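Local structure of ethylbenzene dehydrogenase alpha-subunit (Aromatoleum aromaticum, 2IVF) at residues Ser173-Phe178 with Ala703-Thr708; Gly196-Gly201 with Glu737-Glu742; Trp481-Asp486 with Tyr955-Ser960; Trp549-Val554 with Gln558-Lys563. The protein belongs to the molybdopterin oxidoreductase family, large multidomain proteins, and holds a molybdenum atom, the paired ligands MGD and MD1, and an iron/sulfur cluster. All blocks are in the same frame, centred on the assembly; numbering follows the deposited sequence.

In the fold
Three of the contacts lie at some remove round the bound cofactors, and one lies at the periphery. Interaction 3 is the most central: the side chain of Tyr483 is about 10 Å from the molybdenum atom. Ile198 of interaction 2 is about 10 Å from MD1, and Leu550 of interaction 4 about 11 Å, by their side chains. Interactions 2 and 3, with centres about 19 Å apart, touch where Trp200 CZ2 packs on Phe956 CZ at 3.9 Å. The centre of interaction 1 is about 36 Å from the centre of the folded chain. Interactions 1, 2 and 3 each join residues more than 450 positions apart, whereas interaction 4 is local, with only three residues between its segments.

Interaction 1 (Ser173-Phe178 with Ala703-Thr708); sequences SIIDSF and AARGLT
Ile175 CG2 lies over one face of the Arg705 guanidinium, 3.4 Å above its plane and toward the rim, while Asp176 OD1 meets the edge of the same group. The carboxylate is turned 66° against the guanidinium, so the pair is not the coplanar, two-oxygen kind of salt bridge. One oxygen does the work: Arg705 NH2 gives Asp176 OD1 a bond of 2.7 Å that reaches the oxygen nearly along its C-O axis, and Arg705 NH1 adds a weak second bond to it. A bend at chi3 (64°) in the otherwise extended arginine chain turns its end toward helix 163-181. Beside the salt bridge Ile175 CG2, set anti to the backbone N, also presses on Leu707 CD1 at 3.4 Å, tighter than usual for two carbons. Leu707 follows a Schellman motif in which Gly706, with positive phi, ends helix 687-704. Tyr720 touches both Ile175 and Leu707 and continues the apolar layer. Arg705 NH1 has a further salt bridge to Asp172, one helical turn before Asp176. The arginine therefore probably offsets the charge of two carboxylates that would otherwise repel each other, with one face of its guanidinium against Ile175.

Interaction 2 (Gly196-Gly201 with Glu737-Glu742); sequences GSIAWG and EDCLKE
The backbone N of Ile198, whose side chain packs on Cys739, is bonded to Glu660 OE2, and Glu660 OE1 takes up the neighbouring Ser197 OG, so this one carboxylate holds the first turn of helix 197-210. Gly196 is the N-cap, and its O accepts from Trp200 N at 2.8 Å. From that turn Ile198 enters helix 736-749 as a knob in a hole: Asn736, Cys739, Leu740 and Met743, spaced as in one four-residue hole of knobs-into-holes packing, all touch it. The backbones come close, with Ile198 CA and Cys739 CA 6.6 Å apart, and no hydrogen bond passes between the two segments. Both branches of Ile198 touch Cys739. CG2, placed anti to the backbone N (chi1 -61° for the CG1 branch), meets it most closely, while the extended CG1-CD1 arm (chi2 165°) passes Cys739 CB and goes on to Leu740, where CD1 stands 3.9 Å from Leu740 N. Trp688 of helix 687-704 touches both Ile198 and Cys739, which binds a third helix into this buried apolar layer. The thiol bends toward its own backbone N, with SG still 3.8 Å from Ile198 CG2, and the tightest meeting is that of Ile198 CG2 with Cys739 CB, at 3.5 Å.

Interaction 3 (Trp481-Asp486 with Tyr955-Ser960); sequences WAYSDD and YFMNGS
Met957, Tyr483 and Asp485 carry this meeting of two loops, near the metal site: the Tyr483 side chain is about 10 Å from the molybdenum atom. The thioether of Met957 and the phenol of Tyr483 approach from opposite directions, and Tyr483 OH lies 3.3 Å from Met957 SD and equally far from Met957 CE. The methionine is extended as far as SD and then bends (chi3 -53°), which carries the methyl round to the phenol and to within 4.4 Å of Asp485 OD2. Its other flank is aromatic: Met957 CG sits 3.5 Å above the centre of the Phe956 ring. Met957 is the third residue of a type II turn from Tyr955 to Asn958, where positive phi is expected, and its N is bonded to Asp216. Asn958 ND2 steadies the turn with a bond of 2.7 Å to Phe956 O, an oxygen in the plane of the Asn958 amide. Tyr483 holds its ring in the crowded position between backbone N and carbonyl carbon (chi1 48°), so that CE2 rests over one face of the Trp481 indole, toward its rim. A water bridges the loops, accepting from Trp481 NE1 at 3.0 Å and donating to Met957 O at 2.7 Å. His236 stacks on Trp481 and is bonded to Asn958 ND2. Asn218 of helix 217-221 touches both Trp481 and Met957. Segment 481-486 leads into helix 486-493; 955-960 belongs to the loop connecting strands 915-917 and 969-975.

Interaction 4 (Trp549-Val554 with Gln558-Lys563); sequences WLYYHV and QLWNNK
The backbones of two consecutive short helices come closest at Tyr551 and Trp560, with their CA atoms 7.8 Å apart. Helix 546-553 gives up its helical backbone angles at Val554, and after three intervening residues the chain is already in helix 557-560, which Asn561 ends in the same way. Trp560 reaches back over the first helix with the six-membered side of its indole: CH2 lies 3.7 Å from Leu550 CB, and CZ3 is 4.0 Å from Tyr551 CB. Tyr551, its ring anti to the backbone N (chi1 -177°), runs antiparallel alongside the indole, so that Trp560 CE3 comes to the edge of the phenol. On its far side the indole NE1 is bonded to Ile937 O, and Pro940 and Pro963 touch the same ring, which ties the pair to the C-terminal part of the chain. The outer end of the contact is polar. Asn561 uses OD1 for Gly575 N and ND2 for the phenol, so both ends of its amide are engaged and its rotation is fixed. The amide stands 71° from the tyrosine ring; Asn561 ND2 donates to Tyr551 OH at 3.0 Å with an almost straight N-H...O angle of 176°, the phenol oxygen lying in the amide plane.

Interaction 1 (Ser173-Phe178 with Ala703-Thr708)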
# COMPACT_ATOMS: atom_id res chain seq x y z
N SER A 173 -20.55 -32.42 -4.05
CA SER A 173 -19.75 -32.60 -2.82
C SER A 173 -20.52 -32.09 -1.58
O SER A 173 -20.46 -32.69 -0.49
CB SER A 173 -18.40 -31.91 -2.95
OG SER A 173 -18.57 -30.51 -2.77
N ILE A 174 -21.28 -31.00 -1.75
CA ILE A 174 -22.16 -30.49 -0.68
C ILE A 174 -23.22 -31.53 -0.28
O ILE A 174 -23.42 -31.84 0.90
CB ILE A 174 -22.83 -29.15 -1.11
CG1 ILE A 174 -21.78 -28.04 -1.23
CG2 ILE A 174 -23.91 -28.74 -0.14
CD1 ILE A 174 -22.33 -26.73 -1.85
N ILE A 175 -23.89 -32.07 -1.29
CA ILE A 175 -24.85 -33.13 -1.10
C ILE A 175 -24.22 -34.33 -0.43
O ILE A 175 -24.75 -34.83 0.55
CB ILE A 175 -25.45 -33.54 -2.44
CG1 ILE A 175 -26.28 -32.38 -3.01
CG2 ILE A 175 -26.34 -34.74 -2.28
CD1 ILE A 175 -26.77 -32.58 -4.41
N ASP A 176 -23.08 -34.79 -0.94
CA ASP A 176 -22.42 -35.98 -0.36
C ASP A 176 -22.20 -35.80 1.17
O ASP A 176 -22.50 -36.66 1.98
CB ASP A 176 -21.06 -36.18 -1.02
CG ASP A 176 -21.15 -36.72 -2.45
OD1 ASP A 176 -22.19 -37.23 -2.85
OD2 ASP A 176 -20.14 -36.62 -3.16
N SER A 177 -21.70 -34.63 1.54
CA SER A 177 -21.35 -34.40 2.95
C SER A 177 -22.59 -34.21 3.83
O SER A 177 -22.67 -34.72 4.96
CB SER A 177 -20.41 -33.22 3.05
OG SER A 177 -20.16 -32.92 4.42
N PHE A 178 -23.59 -33.52 3.29
CA PHE A 178 -24.86 -33.36 4.00
C PHE A 178 -25.55 -34.70 4.23
O PHE A 178 -26.06 -34.94 5.30
CB PHE A 178 -25.80 -32.42 3.25
CG PHE A 178 -25.41 -30.96 3.35
CD1 PHE A 178 -24.12 -30.57 3.76
CD2 PHE A 178 -26.31 -29.99 3.00
CE1 PHE A 178 -23.75 -29.24 3.84
CE2 PHE A 178 -25.98 -28.65 3.08
CZ PHE A 178 -24.67 -28.26 3.49
N ALA A 703 -32.16 -33.32 -6.89
CA ALA A 703 -33.38 -33.86 -7.51
C ALA A 703 -33.06 -35.06 -8.41
O ALA A 703 -33.71 -36.10 -8.35
CB ALA A 703 -34.11 -32.74 -8.32
N ALA A 704 -32.04 -34.90 -9.26
CA ALA A 704 -31.59 -35.97 -10.15
C ALA A 704 -31.14 -37.21 -9.37
O ALA A 704 -31.28 -38.33 -9.85
CB ALA A 704 -30.46 -35.47 -11.05
N ARG A 705 -30.59 -36.98 -8.17
CA ARG A 705 -30.12 -38.05 -7.29
C ARG A 705 -31.23 -38.62 -6.41
O ARG A 705 -30.99 -39.54 -5.64
CB ARG A 705 -28.95 -37.56 -6.46
CG ARG A 705 -27.71 -37.34 -7.29
CD ARG A 705 -26.58 -36.65 -6.55
NE ARG A 705 -26.05 -37.45 -5.45
CZ ARG A 705 -25.04 -37.10 -4.66
NH1 ARG A 705 -24.38 -35.97 -4.85
NH2 ARG A 705 -24.65 -37.90 -3.69
N GLY A 706 -32.43 -38.07 -6.54
CA GLY A 706 -33.58 -38.55 -5.78
C GLY A 706 -33.50 -38.28 -4.29
O GLY A 706 -34.07 -39.03 -3.50
N LEU A 707 -32.80 -37.20 -3.93
CA LEU A 707 -32.65 -36.76 -2.55
C LEU A 707 -33.54 -35.52 -2.33
O LEU A 707 -33.72 -34.72 -3.27
CB LEU A 707 -31.17 -36.42 -2.25
CG LEU A 707 -30.16 -37.58 -2.43
CD1 LEU A 707 -28.70 -37.13 -2.33
CD2 LEU A 707 -30.42 -38.75 -1.45
N THR A 708 -34.06 -35.36 -1.10
CA THR A 708 -35.00 -34.26 -0.78
C THR A 708 -34.57 -33.34 0.37
O THR A 708 -34.70 -32.11 0.27
CB THR A 708 -36.42 -34.79 -0.47
OG1 THR A 708 -36.36 -35.73 0.61
CG2 THR A 708 -37.01 -35.47 -1.71

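Interaction 2 (Gly196-Gly201 with Glu737-Glu742)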
# COMPACT_ATOMS: atom_id res chain seq x y z
N GLY A 196 -16.47 -7.84 -2.14
CA GLY A 196 -17.62 -6.96 -2.11
C GLY A 196 -18.60 -7.35 -1.02
O GLY A 196 -18.70 -8.51 -0.65
N SER A 197 -19.28 -6.34 -0.50
CA SER A 197 -20.35 -6.51 0.49
C SER A 197 -21.40 -7.48 -0.01
O SER A 197 -21.94 -8.25 0.79
CB SER A 197 -20.99 -5.13 0.82
OG SER A 197 -21.56 -4.55 -0.31
N ILE A 198 -21.65 -7.48 -1.32
CA ILE A 198 -22.67 -8.33 -1.89
C ILE A 198 -22.13 -9.76 -1.95
O ILE A 198 -22.82 -10.68 -1.61
CB ILE A 198 -23.08 -7.85 -3.30
CG1 ILE A 198 -23.68 -6.43 -3.27
CG2 ILE A 198 -24.08 -8.82 -3.96
CD1 ILE A 198 -23.77 -5.76 -4.65
N ALA A 199 -20.87 -9.92 -2.31
CA ALA A 199 -20.22 -11.24 -2.24
C ALA A 199 -20.17 -11.78 -0.81
O ALA A 199 -20.40 -12.95 -0.59
CB ALA A 199 -18.81 -11.13 -2.80
N TRP A 200 -19.90 -10.92 0.17
CA TRP A 200 -19.91 -11.33 1.59
C TRP A 200 -21.34 -11.77 1.99
O TRP A 200 -21.57 -12.88 2.54
CB TRP A 200 -19.37 -10.22 2.52
CG TRP A 200 -19.16 -10.79 3.88
CD1 TRP A 200 -18.02 -11.36 4.37
CD2 TRP A 200 -20.17 -11.01 4.87
NE1 TRP A 200 -18.24 -11.84 5.64
CE2 TRP A 200 -19.55 -11.64 5.97
CE3 TRP A 200 -21.50 -10.64 4.98
CZ2 TRP A 200 -20.23 -11.96 7.14
CZ3 TRP A 200 -22.22 -11.02 6.16
CH2 TRP A 200 -21.55 -11.65 7.21
N GLY A 201 -22.29 -10.89 1.71
CA GLY A 201 -23.70 -11.23 1.82
C GLY A 201 -24.06 -12.55 1.19
O GLY A 201 -24.69 -13.39 1.81
N GLU A 737 -26.42 -5.79 -9.21
CA GLU A 737 -27.22 -4.56 -9.30
C GLU A 737 -28.51 -4.73 -8.47
O GLU A 737 -28.92 -3.81 -7.75
CB GLU A 737 -27.55 -4.12 -10.74
CG GLU A 737 -28.18 -2.71 -10.71
CD GLU A 737 -28.20 -1.95 -12.03
OE1 GLU A 737 -28.61 -2.55 -13.04
OE2 GLU A 737 -27.83 -0.73 -11.99
N ASP A 738 -29.11 -5.92 -8.54
CA ASP A 738 -30.30 -6.23 -7.76
C ASP A 738 -30.01 -6.04 -6.28
O ASP A 738 -30.77 -5.37 -5.57
CB ASP A 738 -30.71 -7.67 -7.96
CG ASP A 738 -31.27 -7.96 -9.33
OD1 ASP A 738 -31.74 -7.03 -10.03
OD2 ASP A 738 -31.24 -9.16 -9.68
N CYS A 739 -28.90 -6.64 -5.84
CA CYS A 739 -28.48 -6.63 -4.44
C CYS A 739 -28.07 -5.22 -3.96
O CYS A 739 -28.35 -4.87 -2.81
CB CYS A 739 -27.33 -7.58 -4.23
SG CYS A 739 -27.87 -9.30 -4.40
N LEU A 740 -27.46 -4.43 -4.84
CA LEU A 740 -27.07 -3.07 -4.55
C LEU A 740 -28.29 -2.22 -4.28
O LEU A 740 -28.30 -1.46 -3.34
CB LEU A 740 -26.23 -2.49 -5.66
CG LEU A 740 -25.63 -1.10 -5.38
CD1 LEU A 740 -24.87 -1.07 -4.05
CD2 LEU A 740 -24.72 -0.64 -6.51
N LYS A 741 -29.29 -2.32 -5.14
CA LYS A 741 -30.53 -1.62 -4.93
C LYS A 741 -31.16 -2.02 -3.59
O LYS A 741 -31.70 -1.19 -2.90
CB LYS A 741 -31.49 -1.95 -6.04
CG LYS A 741 -31.03 -1.42 -7.40
CD LYS A 741 -32.00 -1.87 -8.49
CE LYS A 741 -31.80 -0.99 -9.71
NZ LYS A 741 -32.67 -1.47 -10.74
N GLU A 742 -31.10 -3.31 -3.24
CA GLU A 742 -31.61 -3.74 -1.95
C GLU A 742 -30.77 -3.18 -0.78
O GLU A 742 -31.33 -2.78 0.25
CB GLU A 742 -31.64 -5.27 -1.87
CG GLU A 742 -32.18 -5.80 -0.57
CD GLU A 742 -33.59 -5.40 -0.29
OE1 GLU A 742 -34.34 -5.06 -1.23
OE2 GLU A 742 -33.96 -5.43 0.90

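Interaction 3 (Trp481-Asp486 with Tyr955-Ser960)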
# COMPACT_ATOMS: atom_id res chain seq x y z
N TRP A 481 -13.54 1.70 14.61
CA TRP A 481 -14.16 0.39 14.57
C TRP A 481 -15.67 0.48 14.76
O TRP A 481 -16.30 -0.46 15.15
CB TRP A 481 -13.52 -0.42 15.69
CG TRP A 481 -13.48 -1.87 15.49
CD1 TRP A 481 -13.79 -2.82 16.42
CD2 TRP A 481 -13.09 -2.57 14.31
NE1 TRP A 481 -13.62 -4.08 15.88
CE2 TRP A 481 -13.19 -3.94 14.59
CE3 TRP A 481 -12.66 -2.18 13.05
CZ2 TRP A 481 -12.90 -4.90 13.66
CZ3 TRP A 481 -12.36 -3.14 12.13
CH2 TRP A 481 -12.48 -4.48 12.43
N ALA A 482 -16.23 1.67 14.55
CA ALA A 482 -17.67 1.86 14.48
C ALA A 482 -18.05 1.85 13.00
O ALA A 482 -17.48 2.56 12.20
CB ALA A 482 -18.06 3.17 15.11
N TYR A 483 -19.01 1.02 12.62
CA TYR A 483 -19.48 1.04 11.24
C TYR A 483 -20.84 0.39 11.11
O TYR A 483 -21.23 -0.36 11.99
CB TYR A 483 -18.49 0.30 10.34
CG TYR A 483 -18.03 -1.07 10.82
CD1 TYR A 483 -18.75 -2.24 10.53
CD2 TYR A 483 -16.83 -1.20 11.54
CE1 TYR A 483 -18.28 -3.51 10.98
CE2 TYR A 483 -16.36 -2.44 11.98
CZ TYR A 483 -17.09 -3.59 11.72
OH TYR A 483 -16.54 -4.77 12.18
N SER A 484 -21.55 0.71 10.03
CA SER A 484 -22.80 0.05 9.75
C SER A 484 -22.50 -1.05 8.79
O SER A 484 -22.01 -0.79 7.70
CB SER A 484 -23.76 0.97 9.03
OG SER A 484 -24.97 0.28 8.80
N ASP A 485 -22.87 -2.26 9.14
CA ASP A 485 -22.79 -3.35 8.22
C ASP A 485 -24.21 -3.87 7.94
O ASP A 485 -24.37 -4.97 7.44
CB ASP A 485 -21.87 -4.43 8.79
CG ASP A 485 -22.39 -5.07 10.05
OD1 ASP A 485 -23.46 -4.66 10.56
OD2 ASP A 485 -21.70 -6.00 10.53
N ASP A 486 -25.22 -3.03 8.18
CA ASP A 486 -26.62 -3.41 7.97
C ASP A 486 -26.86 -3.93 6.55
O ASP A 486 -27.60 -4.92 6.34
CB ASP A 486 -27.55 -2.23 8.28
CG ASP A 486 -27.51 -1.81 9.74
OD1 ASP A 486 -26.40 -1.77 10.30
OD2 ASP A 486 -28.56 -1.51 10.33
N TYR A 955 -19.96 -12.62 20.63
CA TYR A 955 -20.95 -12.51 19.56
C TYR A 955 -20.11 -12.06 18.37
O TYR A 955 -18.90 -11.84 18.52
CB TYR A 955 -22.05 -11.52 19.91
CG TYR A 955 -21.57 -10.13 20.27
CD1 TYR A 955 -21.32 -9.19 19.28
CD2 TYR A 955 -21.39 -9.72 21.60
CE1 TYR A 955 -20.89 -7.90 19.58
CE2 TYR A 955 -20.93 -8.40 21.90
CZ TYR A 955 -20.71 -7.50 20.89
OH TYR A 955 -20.27 -6.19 21.13
N PHE A 956 -20.73 -11.95 17.20
CA PHE A 956 -20.02 -11.85 15.93
C PHE A 956 -18.97 -10.74 15.98
O PHE A 956 -19.26 -9.61 16.40
CB PHE A 956 -21.03 -11.63 14.81
CG PHE A 956 -20.42 -11.46 13.43
CD1 PHE A 956 -19.43 -12.31 12.97
CD2 PHE A 956 -20.91 -10.48 12.58
CE1 PHE A 956 -18.89 -12.16 11.69
CE2 PHE A 956 -20.37 -10.33 11.29
CZ PHE A 956 -19.36 -11.17 10.86
N MET A 957 -17.75 -11.11 15.57
CA MET A 957 -16.55 -10.27 15.55
C MET A 957 -15.98 -9.87 16.91
O MET A 957 -14.94 -9.18 16.97
CB MET A 957 -16.80 -9.03 14.70
CG MET A 957 -17.28 -9.36 13.31
SD MET A 957 -17.53 -7.89 12.31
CE MET A 957 -18.58 -7.03 13.46
N ASN A 958 -16.62 -10.30 17.98
CA ASN A 958 -16.31 -9.80 19.31
C ASN A 958 -16.16 -10.92 20.31
O ASN A 958 -17.12 -11.57 20.66
CB ASN A 958 -17.42 -8.87 19.80
CG ASN A 958 -17.49 -7.60 19.03
OD1 ASN A 958 -17.00 -6.57 19.48
ND2 ASN A 958 -18.07 -7.66 17.83
N GLY A 959 -14.95 -11.15 20.78
CA GLY A 959 -14.75 -12.09 21.86
C GLY A 959 -14.26 -13.42 21.35
O GLY A 959 -14.07 -13.60 20.15
N SER A 960 -14.05 -14.34 22.28
CA SER A 960 -13.44 -15.66 22.01
C SER A 960 -11.93 -15.46 21.69
O SER A 960 -11.49 -14.36 21.34
CB SER A 960 -14.18 -16.43 20.91
OG SER A 960 -13.69 -16.14 19.63
O HOH W 1 -13.60 -7.06 15.88

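Interaction 4 (Trp549-Val554 with Gln558-Lys563)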
# COMPACT_ATOMS: atom_id res chain seq x y z
N TRP A 549 -12.66 -24.85 15.75
CA TRP A 549 -12.56 -25.84 14.69
C TRP A 549 -11.05 -26.03 14.35
O TRP A 549 -10.63 -27.14 14.08
CB TRP A 549 -13.41 -25.46 13.47
CG TRP A 549 -12.76 -24.52 12.54
CD1 TRP A 549 -12.55 -23.20 12.70
CD2 TRP A 549 -12.21 -24.86 11.28
NE1 TRP A 549 -11.87 -22.68 11.61
CE2 TRP A 549 -11.65 -23.70 10.73
CE3 TRP A 549 -12.11 -26.07 10.59
CZ2 TRP A 549 -11.03 -23.68 9.49
CZ3 TRP A 549 -11.49 -26.07 9.36
CH2 TRP A 549 -10.97 -24.88 8.82
N LEU A 550 -10.25 -24.96 14.46
CA LEU A 550 -8.82 -25.09 14.22
C LEU A 550 -8.19 -26.04 15.22
O LEU A 550 -7.38 -26.90 14.83
CB LEU A 550 -8.11 -23.75 14.25
CG LEU A 550 -8.43 -22.77 13.12
CD1 LEU A 550 -7.71 -21.45 13.35
CD2 LEU A 550 -8.11 -23.37 11.72
N TYR A 551 -8.62 -25.92 16.48
CA TYR A 551 -8.15 -26.79 17.56
C TYR A 551 -8.57 -28.23 17.40
O TYR A 551 -7.76 -29.12 17.56
CB TYR A 551 -8.71 -26.30 18.93
CG TYR A 551 -8.25 -27.06 20.16
CD1 TYR A 551 -7.06 -26.75 20.80
CD2 TYR A 551 -9.07 -28.06 20.75
CE1 TYR A 551 -6.65 -27.45 21.97
CE2 TYR A 551 -8.67 -28.71 21.89
CZ TYR A 551 -7.46 -28.39 22.50
OH TYR A 551 -7.14 -29.10 23.63
N TYR A 552 -9.84 -28.45 17.08
CA TYR A 552 -10.42 -29.78 17.00
C TYR A 552 -10.23 -30.49 15.67
O TYR A 552 -10.22 -31.70 15.63
CB TYR A 552 -11.92 -29.67 17.28
CG TYR A 552 -12.21 -29.50 18.74
CD1 TYR A 552 -11.85 -30.50 19.63
CD2 TYR A 552 -12.81 -28.34 19.25
CE1 TYR A 552 -12.08 -30.38 20.97
CE2 TYR A 552 -13.09 -28.23 20.63
CZ TYR A 552 -12.72 -29.24 21.47
OH TYR A 552 -12.94 -29.18 22.85
N HIS A 553 -10.04 -29.74 14.58
CA HIS A 553 -10.04 -30.35 13.25
C HIS A 553 -8.80 -30.08 12.43
O HIS A 553 -8.55 -30.81 11.45
CB HIS A 553 -11.25 -29.85 12.45
CG HIS A 553 -12.55 -30.27 13.04
ND1 HIS A 553 -13.00 -31.56 13.01
CD2 HIS A 553 -13.46 -29.56 13.74
CE1 HIS A 553 -14.15 -31.63 13.65
NE2 HIS A 553 -14.46 -30.42 14.08
N VAL A 554 -8.02 -29.08 12.79
CA VAL A 554 -6.87 -28.76 11.97
C VAL A 554 -5.55 -28.97 12.70
O VAL A 554 -4.48 -28.48 12.28
CB VAL A 554 -6.96 -27.33 11.39
CG1 VAL A 554 -5.89 -27.15 10.32
CG2 VAL A 554 -8.38 -27.03 10.79
N GLN A 558 -2.07 -29.38 19.03
CA GLN A 558 -0.68 -29.81 19.24
C GLN A 558 0.24 -28.62 19.36
O GLN A 558 1.33 -28.77 19.88
CB GLN A 558 -0.18 -30.67 18.08
CG GLN A 558 -0.97 -31.91 17.81
CD GLN A 558 -0.77 -32.44 16.39
OE1 GLN A 558 -1.11 -31.78 15.40
NE2 GLN A 558 -0.24 -33.65 16.30
N LEU A 559 -0.16 -27.45 18.86
CA LEU A 559 0.61 -26.23 19.01
C LEU A 559 0.16 -25.44 20.25
O LEU A 559 0.96 -25.06 21.09
CB LEU A 559 0.43 -25.33 17.80
CG LEU A 559 1.04 -25.75 16.46
CD1 LEU A 559 0.83 -27.22 16.14
CD2 LEU A 559 0.56 -24.90 15.34
N TRP A 560 -1.15 -25.22 20.33
CA TRP A 560 -1.73 -24.36 21.35
C TRP A 560 -1.73 -24.90 22.77
O TRP A 560 -1.94 -24.14 23.72
CB TRP A 560 -3.14 -23.97 20.92
CG TRP A 560 -3.20 -23.31 19.65
CD1 TRP A 560 -2.15 -22.72 18.97
CD2 TRP A 560 -4.37 -23.03 18.88
NE1 TRP A 560 -2.61 -22.13 17.84
CE2 TRP A 560 -3.97 -22.29 17.76
CE3 TRP A 560 -5.72 -23.33 19.04
CZ2 TRP A 560 -4.85 -21.90 16.78
CZ3 TRP A 560 -6.61 -22.95 18.07
CH2 TRP A 560 -6.17 -22.22 16.95
N ASN A 561 -1.49 -26.20 22.95
CA ASN A 561 -1.33 -26.80 24.27
C ASN A 561 0.14 -26.94 24.65
O ASN A 561 0.46 -27.64 25.60
CB ASN A 561 -2.03 -28.18 24.33
CG ASN A 561 -3.53 -28.07 24.21
OD1 ASN A 561 -4.11 -27.02 24.53
ND2 ASN A 561 -4.17 -29.14 23.76
N ASN A 562 1.03 -26.34 23.87
CA ASN A 562 2.45 -26.35 24.19
C ASN A 562 2.72 -25.33 25.28
O ASN A 562 2.69 -24.13 25.02
CB ASN A 562 3.30 -26.04 22.95
CG ASN A 562 4.80 -26.27 23.19
OD1 ASN A 562 5.26 -26.39 24.33
ND2 ASN A 562 5.55 -26.39 22.11
N LYS A 563 2.97 -25.80 26.50
CA LYS A 563 3.17 -24.90 27.63
C LYS A 563 4.42 -24.03 27.48
O LYS A 563 4.49 -22.95 28.04
CB LYS A 563 3.25 -25.70 28.93
CG LYS A 563 1.92 -26.30 29.30
CD LYS A 563 1.99 -27.19 30.53
CE LYS A 563 0.78 -28.12 30.52
NZ LYS A 563 0.47 -28.72 31.85